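PDB 5A8U: polyhedrin from Orgyia pseudotsugata cypovirus 5, which is the major component of the virus occlusion bodies, the large protein polyhedra that protect the virus outside its host until insect larvae ingest them. Local coordinates for residues E52-S57 against F192-Y197; L164-R169 against E242-N247. All blocks are in the same frame, centred on the assembly; numbering follows the deposited sequence.

Contact 1 of 2, residues E52-S57 against F192-Y197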
loop_
_atom_site.group_PDB
_atom_site.type_symbol
_atom_site.label_atom_id
_atom_site.label_comp_id
_atom_site.label_asym_id
_atom_site.label_seq_id
_atom_site.Cartn_x
_atom_site.Cartn_y
_atom_site.Cartn_z
ATOM N N GLU A 52 -5.011 0.379 -16.462
ATOM C CA GLU A 52 -6.364 0.927 -16.591
ATOM C C GLU A 52 -6.599 2.068 -15.619
ATOM O O GLU A 52 -7.362 2.998 -15.887
ATOM C CB GLU A 52 -7.397 -0.169 -16.273
ATOM C CG GLU A 52 -7.444 -1.316 -17.276
ATOM C CD GLU A 52 -8.196 -1.003 -18.555
ATOM O OE1 GLU A 52 -8.823 0.079 -18.690
ATOM O OE2 GLU A 52 -8.174 -1.879 -19.444
ATOM N N VAL A 53 -5.972 1.961 -14.457
ATOM C CA VAL A 53 -6.180 2.933 -13.410
ATOM C C VAL A 53 -4.880 3.084 -12.639
ATOM O O VAL A 53 -4.127 2.124 -12.418
ATOM C CB VAL A 53 -7.314 2.491 -12.479
ATOM C CG1 VAL A 53 -6.946 1.199 -11.774
ATOM C CG2 VAL A 53 -7.646 3.582 -11.464
ATOM N N ILE A 54 -4.588 4.312 -12.270
ATOM C CA ILE A 54 -3.437 4.549 -11.435
ATOM C C ILE A 54 -3.870 5.489 -10.317
ATOM O O ILE A 54 -4.359 6.582 -10.570
ATOM C CB ILE A 54 -2.288 5.093 -12.278
ATOM C CG1 ILE A 54 -0.999 5.130 -11.477
ATOM C CG2 ILE A 54 -2.606 6.451 -12.779
ATOM C CD1 ILE A 54 0.190 5.359 -12.373
ATOM N N ALA A 55 -3.697 5.033 -9.080
ATOM C CA ALA A 55 -4.227 5.718 -7.917
ATOM C C ALA A 55 -3.178 5.603 -6.830
ATOM O O ALA A 55 -2.432 4.627 -6.779
ATOM C CB ALA A 55 -5.520 5.052 -7.457
ATOM N N GLY A 56 -3.131 6.583 -5.939
ATOM C CA GLY A 56 -2.115 6.536 -4.912
ATOM C C GLY A 56 -2.207 7.767 -4.037
ATOM O O GLY A 56 -3.107 8.597 -4.209
ATOM N N SER A 57 -1.277 7.866 -3.096
ATOM C CA SER A 57 -1.278 8.954 -2.141
ATOM C C SER A 57 0.105 9.081 -1.518
ATOM O O SER A 57 0.911 8.156 -1.582
ATOM C CB SER A 57 -2.331 8.710 -1.041
ATOM O OG SER A 57 -1.922 7.689 -0.130
ATOM N N PHE A 192 -4.313 10.951 -5.551
ATOM C CA PHE A 192 -4.618 11.159 -6.969
ATOM C C PHE A 192 -5.277 9.925 -7.604
ATOM O O PHE A 192 -5.132 8.789 -7.109
ATOM C CB PHE A 192 -3.340 11.525 -7.747
ATOM C CG PHE A 192 -2.324 10.408 -7.779
ATOM C CD1 PHE A 192 -2.423 9.392 -8.726
ATOM C CD2 PHE A 192 -1.299 10.355 -6.842
ATOM C CE1 PHE A 192 -1.512 8.329 -8.740
ATOM C CE2 PHE A 192 -0.381 9.292 -6.859
ATOM C CZ PHE A 192 -0.498 8.287 -7.809
ATOM N N GLU A 193 -6.006 10.163 -8.694
ATOM C CA GLU A 193 -6.550 9.075 -9.527
ATOM C C GLU A 193 -6.371 9.449 -10.981
ATOM O O GLU A 193 -6.693 10.561 -11.377
ATOM C CB GLU A 193 -8.043 8.854 -9.254
ATOM C CG GLU A 193 -8.372 8.648 -7.781
ATOM C CD GLU A 193 -9.867 8.602 -7.496
ATOM O OE1 GLU A 193 -10.667 8.968 -8.394
ATOM O OE2 GLU A 193 -10.243 8.188 -6.378
ATOM N N VAL A 194 -5.849 8.523 -11.766
ATOM C CA VAL A 194 -5.640 8.747 -13.197
ATOM C C VAL A 194 -6.185 7.527 -13.936
ATOM O O VAL A 194 -6.032 6.393 -13.486
ATOM C CB VAL A 194 -4.146 8.928 -13.491
ATOM C CG1 VAL A 194 -3.808 8.778 -14.995
ATOM C CG2 VAL A 194 -3.645 10.254 -12.920
ATOM N N TYR A 195 -6.831 7.782 -15.061
ATOM C CA TYR A 195 -7.594 6.772 -15.765
ATOM C C TYR A 195 -7.224 6.637 -17.240
ATOM O O TYR A 195 -6.990 7.621 -17.928
ATOM C CB TYR A 195 -9.094 7.114 -15.668
ATOM C CG TYR A 195 -9.624 7.156 -14.252
ATOM C CD1 TYR A 195 -9.565 8.326 -13.505
ATOM C CD2 TYR A 195 -10.190 6.027 -13.667
ATOM C CE1 TYR A 195 -10.050 8.375 -12.211
ATOM C CE2 TYR A 195 -10.688 6.062 -12.385
ATOM C CZ TYR A 195 -10.621 7.234 -11.660
ATOM O OH TYR A 195 -11.106 7.292 -10.385
ATOM N N ARG A 196 -7.216 5.392 -17.707
ATOM C CA ARG A 196 -7.004 5.045 -19.104
ATOM C C ARG A 196 -8.020 5.703 -20.028
ATOM O O ARG A 196 -9.233 5.663 -19.771
ATOM C CB ARG A 196 -7.106 3.514 -19.216
ATOM C CG ARG A 196 -7.367 2.936 -20.598
ATOM C CD ARG A 196 -6.156 3.002 -21.484
ATOM N NE ARG A 196 -4.959 2.394 -20.893
ATOM C CZ ARG A 196 -3.764 2.463 -21.465
ATOM N NH1 ARG A 196 -3.645 3.104 -22.624
ATOM N NH2 ARG A 196 -2.699 1.914 -20.897
ATOM N N TYR A 197 -7.534 6.289 -21.125
ATOM C CA TYR A 197 -8.416 6.663 -22.215
ATOM C C TYR A 197 -8.816 5.399 -22.967
ATOM O O TYR A 197 -7.971 4.597 -23.395
ATOM C CB TYR A 197 -7.716 7.616 -23.186
ATOM C CG TYR A 197 -8.564 7.978 -24.378
ATOM C CD1 TYR A 197 -9.704 8.741 -24.224
ATOM C CD2 TYR A 197 -8.226 7.539 -25.658
ATOM C CE1 TYR A 197 -10.498 9.078 -25.322
ATOM C CE2 TYR A 197 -9.002 7.871 -26.766
ATOM C CZ TYR A 197 -10.138 8.641 -26.584
ATOM O OH TYR A 197 -10.910 8.993 -27.669
#
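Phe192 lays its ring over the backbone of Gly56 on the neighbouring antiparallel strand. CB stands on the same side of the sheet as Ile54 and Val194. From there chi1 of 65° sets CG between the backbone N and the carbonyl carbon; the ring beyond it lies over Gly56. Phe192 CG lies 4.1 Å from Gly56 O. CD2 approaches the same oxygen, and CD1 lies near Ile54 O and Gly56 N. Farther out, CE1 meets Gly56 N and Ala55 C, and CE2 meets Gly56 C. At the tip, Phe192 CZ reaches Gly56 CA at 3.8 Å. The result is a CH-pi contact, with Gly56 CA over the ring face, 27° off the ring normal. Gly56 has no side chain, and the ring lies directly over its backbone.

The two strands pair in antiparallel register. Ile54 and Val194 form a hydrogen-bonded pair: Ile54 N gives to Val194 O at 2.8 Å, and Val194 N gives back to Ile54 O. Gly56 and Phe192 exchange a second pair of bonds. Arg196 N adds a bond to Glu52 O at 3.0 Å, with the donor 43° out of the carbonyl plane. On the face of Val53 and Ala55, Tyr195 OH donates to Glu193 OE1 at 2.6 Å, from above the carboxylate plane. Arg124 and Arg126 form salt bridges to that carboxylate, and Ser219 of the second subunit hydrogen-bonds it.

The two faces thus differ in chemistry. Phe192, Ile54 and Val194 pack on Val32 of strand 30-37, an apolar layer between the two sheets. The carboxylate of buried Glu193 is held by Tyr195, two arginines and a serine of the second subunit, which would probably favour its charged form.

Contact 2 of 2, residues L164-R169 against E242-N247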
loop_
_atom_site.group_PDB
_atom_site.type_symbol
_atom_site.label_atom_id
_atom_site.label_comp_id
_atom_site.label_asym_id
_atom_site.label_seq_id
_atom_site.Cartn_x
_atom_site.Cartn_y
_atom_site.Cartn_z
ATOM N N LEU A 164 2.704 18.330 -22.595
ATOM C CA LEU A 164 4.109 18.045 -22.849
ATOM C C LEU A 164 4.186 17.133 -24.071
ATOM O O LEU A 164 3.647 16.022 -24.074
ATOM C CB LEU A 164 4.776 17.390 -21.627
ATOM C CG LEU A 164 4.630 18.105 -20.274
ATOM C CD1 LEU A 164 5.374 17.347 -19.148
ATOM C CD2 LEU A 164 5.100 19.543 -20.341
ATOM N N TYR A 165 4.865 17.611 -25.105
ATOM C CA TYR A 165 4.956 16.896 -26.370
ATOM C C TYR A 165 6.233 16.078 -26.502
ATOM O O TYR A 165 7.271 16.427 -25.946
ATOM C CB TYR A 165 4.844 17.880 -27.543
ATOM C CG TYR A 165 3.431 18.349 -27.763
ATOM C CD1 TYR A 165 2.915 19.413 -27.050
ATOM C CD2 TYR A 165 2.593 17.691 -28.655
ATOM C CE1 TYR A 165 1.605 19.831 -27.231
ATOM C CE2 TYR A 165 1.287 18.097 -28.839
ATOM C CZ TYR A 165 0.801 19.169 -28.128
ATOM O OH TYR A 165 -0.500 19.584 -28.316
ATOM N N PHE A 166 6.145 14.982 -27.245
ATOM C CA PHE A 166 7.313 14.179 -27.591
ATOM C C PHE A 166 7.186 13.989 -29.090
ATOM O O PHE A 166 6.224 13.395 -29.560
ATOM C CB PHE A 166 7.299 12.839 -26.838
ATOM C CG PHE A 166 8.586 12.059 -26.943
ATOM C CD1 PHE A 166 8.896 11.354 -28.098
ATOM C CD2 PHE A 166 9.477 12.005 -25.875
ATOM C CE1 PHE A 166 10.079 10.627 -28.197
ATOM C CE2 PHE A 166 10.661 11.276 -25.968
ATOM C CZ PHE A 166 10.962 10.592 -27.132
ATOM N N CYS A 167 8.138 14.540 -29.842
ATOM C CA CYS A 167 8.015 14.613 -31.292
ATOM C C CYS A 167 6.715 15.313 -31.680
ATOM O O CYS A 167 6.456 16.448 -31.263
ATOM C CB CYS A 167 8.077 13.215 -31.915
ATOM S SG CYS A 167 9.699 12.416 -31.804
ATOM N N ASP A 168 5.887 14.635 -32.465
ATOM C CA ASP A 168 4.677 15.271 -32.987
ATOM C C ASP A 168 3.401 14.980 -32.191
ATOM O O ASP A 168 2.327 15.463 -32.549
ATOM C CB ASP A 168 4.482 14.932 -34.476
ATOM C CG ASP A 168 4.377 13.440 -34.734
ATOM O OD1 ASP A 168 4.777 12.642 -33.858
ATOM O OD2 ASP A 168 3.897 13.062 -35.826
ATOM N N ARG A 169 3.516 14.211 -31.109
ATOM C CA ARG A 169 2.342 13.852 -30.306
ATOM C C ARG A 169 2.417 14.443 -28.905
ATOM O O ARG A 169 3.515 14.658 -28.388
ATOM C CB ARG A 169 2.207 12.329 -30.214
ATOM C CG ARG A 169 1.712 11.670 -31.498
ATOM C CD ARG A 169 0.227 11.955 -31.716
ATOM N NE ARG A 169 -0.261 11.479 -33.010
ATOM C CZ ARG A 169 -0.514 12.266 -34.052
ATOM N NH1 ARG A 169 -0.329 13.578 -33.957
ATOM N NH2 ARG A 169 -0.954 11.742 -35.192
ATOM N N GLU A 242 12.180 7.648 -21.122
ATOM C CA GLU A 242 11.324 8.371 -22.079
ATOM C C GLU A 242 10.067 8.902 -21.387
ATOM O O GLU A 242 8.968 8.919 -21.963
ATOM C CB GLU A 242 11.012 7.534 -23.339
ATOM C CG GLU A 242 12.283 7.109 -24.073
ATOM C CD GLU A 242 12.050 6.375 -25.394
ATOM O OE1 GLU A 242 10.967 6.533 -26.005
ATOM O OE2 GLU A 242 12.969 5.635 -25.818
ATOM N N LEU A 243 10.266 9.369 -20.157
ATOM C CA LEU A 243 9.241 10.065 -19.394
ATOM C C LEU A 243 9.402 11.565 -19.611
ATOM O O LEU A 243 10.460 12.121 -19.324
ATOM C CB LEU A 243 9.393 9.745 -17.903
ATOM C CG LEU A 243 8.993 8.331 -17.473
ATOM C CD1 LEU A 243 9.454 8.034 -16.060
ATOM C CD2 LEU A 243 7.485 8.190 -17.574
ATOM N N VAL A 244 8.370 12.231 -20.115
ATOM C CA VAL A 244 8.451 13.678 -20.266
ATOM C C VAL A 244 8.413 14.364 -18.917
ATOM O O VAL A 244 7.871 13.842 -17.938
ATOM C CB VAL A 244 7.362 14.269 -21.191
ATOM C CG1 VAL A 244 7.692 13.961 -22.659
ATOM C CG2 VAL A 244 5.977 13.769 -20.789
ATOM N N TYR A 245 8.999 15.547 -18.873
ATOM C CA TYR A 245 9.241 16.239 -17.622
ATOM C C TYR A 245 9.446 17.697 -17.984
ATOM O O TYR A 245 10.120 18.009 -18.963
ATOM C CB TYR A 245 10.523 15.670 -16.999
ATOM C CG TYR A 245 10.978 16.327 -15.724
ATOM C CD1 TYR A 245 11.753 17.480 -15.744
ATOM C CD2 TYR A 245 10.651 15.779 -14.485
ATOM C CE1 TYR A 245 12.174 18.083 -14.573
ATOM C CE2 TYR A 245 11.078 16.377 -13.302
ATOM C CZ TYR A 245 11.838 17.528 -13.362
ATOM O OH TYR A 245 12.256 18.126 -12.205
ATOM N N GLN A 246 8.878 18.601 -17.201
ATOM C CA GLN A 246 9.086 20.015 -17.470
ATOM C C GLN A 246 10.123 20.576 -16.498
ATOM O O GLN A 246 9.965 20.487 -15.276
ATOM C CB GLN A 246 7.773 20.793 -17.356
ATOM C CG GLN A 246 7.924 22.259 -17.740
ATOM C CD GLN A 246 6.655 23.040 -17.490
ATOM O OE1 GLN A 246 6.363 23.422 -16.356
ATOM N NE2 GLN A 246 5.874 23.258 -18.547
ATOM N N ASN A 247 11.207 21.141 -17.027
ATOM C CA ASN A 247 12.239 21.612 -16.108
ATOM C C ASN A 247 11.953 22.981 -15.477
ATOM O O ASN A 247 10.923 23.602 -15.761
ATOM C CB ASN A 247 13.633 21.547 -16.746
ATOM C CG ASN A 247 13.872 22.634 -17.801
ATOM O OD1 ASN A 247 13.114 23.596 -17.934
ATOM N ND2 ASN A 247 14.959 22.486 -18.540
#
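The Phe166 ring meets Val244 at its edge: Val244 CG1 lies near the ring plane, 4.2 Å from Phe166 CD2. Glu242 OE1 approaches Phe166 CZ obliquely, also at 4.2 Å. Arg146 of the third subunit makes a cation-pi contact with this ring and a salt bridge to Glu242 OE1. The CB of Phe166 points toward the loop after helix 230-241, and CG lies anti to the backbone N (chi1 -169°), with ring atom CD2 beside Val244.

Leu164 makes the other apolar contact. It slides past Val244 in the opposite direction, with Leu164 CB 3.9 Å from Val244 CG2. Its CD1 is near the same methyl and Tyr245 N. Leu164 CD2 reaches Gln246 CB at 4.2 Å, where the two side chains cross at about a right angle. Val244 therefore splits its branches: CG2 serves Leu164, while CG1 serves Phe166 and approaches Tyr165 O.

Carbon contacts hold the two segments together here, and the polar ends turn to other partners. Gln246 NE2 hydrogen-bonds Gln162 OE1. Gln115 accepts from Val244 N through OE1 and donates to Glu242 O through NE2. Arg146 of the third subunit probably offsets the charge of Glu242, so this apolar packing borders a charged subunit interface.

In the fold
Contacts 1 and 2 belong to different sheets. Their centres are 20 Å apart and their nearest atoms about 9 Å. Contact 1 joins strands 53-58 and 189-195 of the three-strand antiparallel sheet. Contact 2 sets strand 162-166, an outermost strand of the six-strand sheet, against the loop after helix 230-241. Along the chain the order is 52-57, 164-169, 192-197, 242-247, so the contacts alternate. Strand 30-37 of the larger sheet packs against contact 1, so the two sheets are in direct contact. Contact 1 also meets the second subunit, and contact 2 the third. Thus residues of the two contacts face different neighbours in the three-chain assembly.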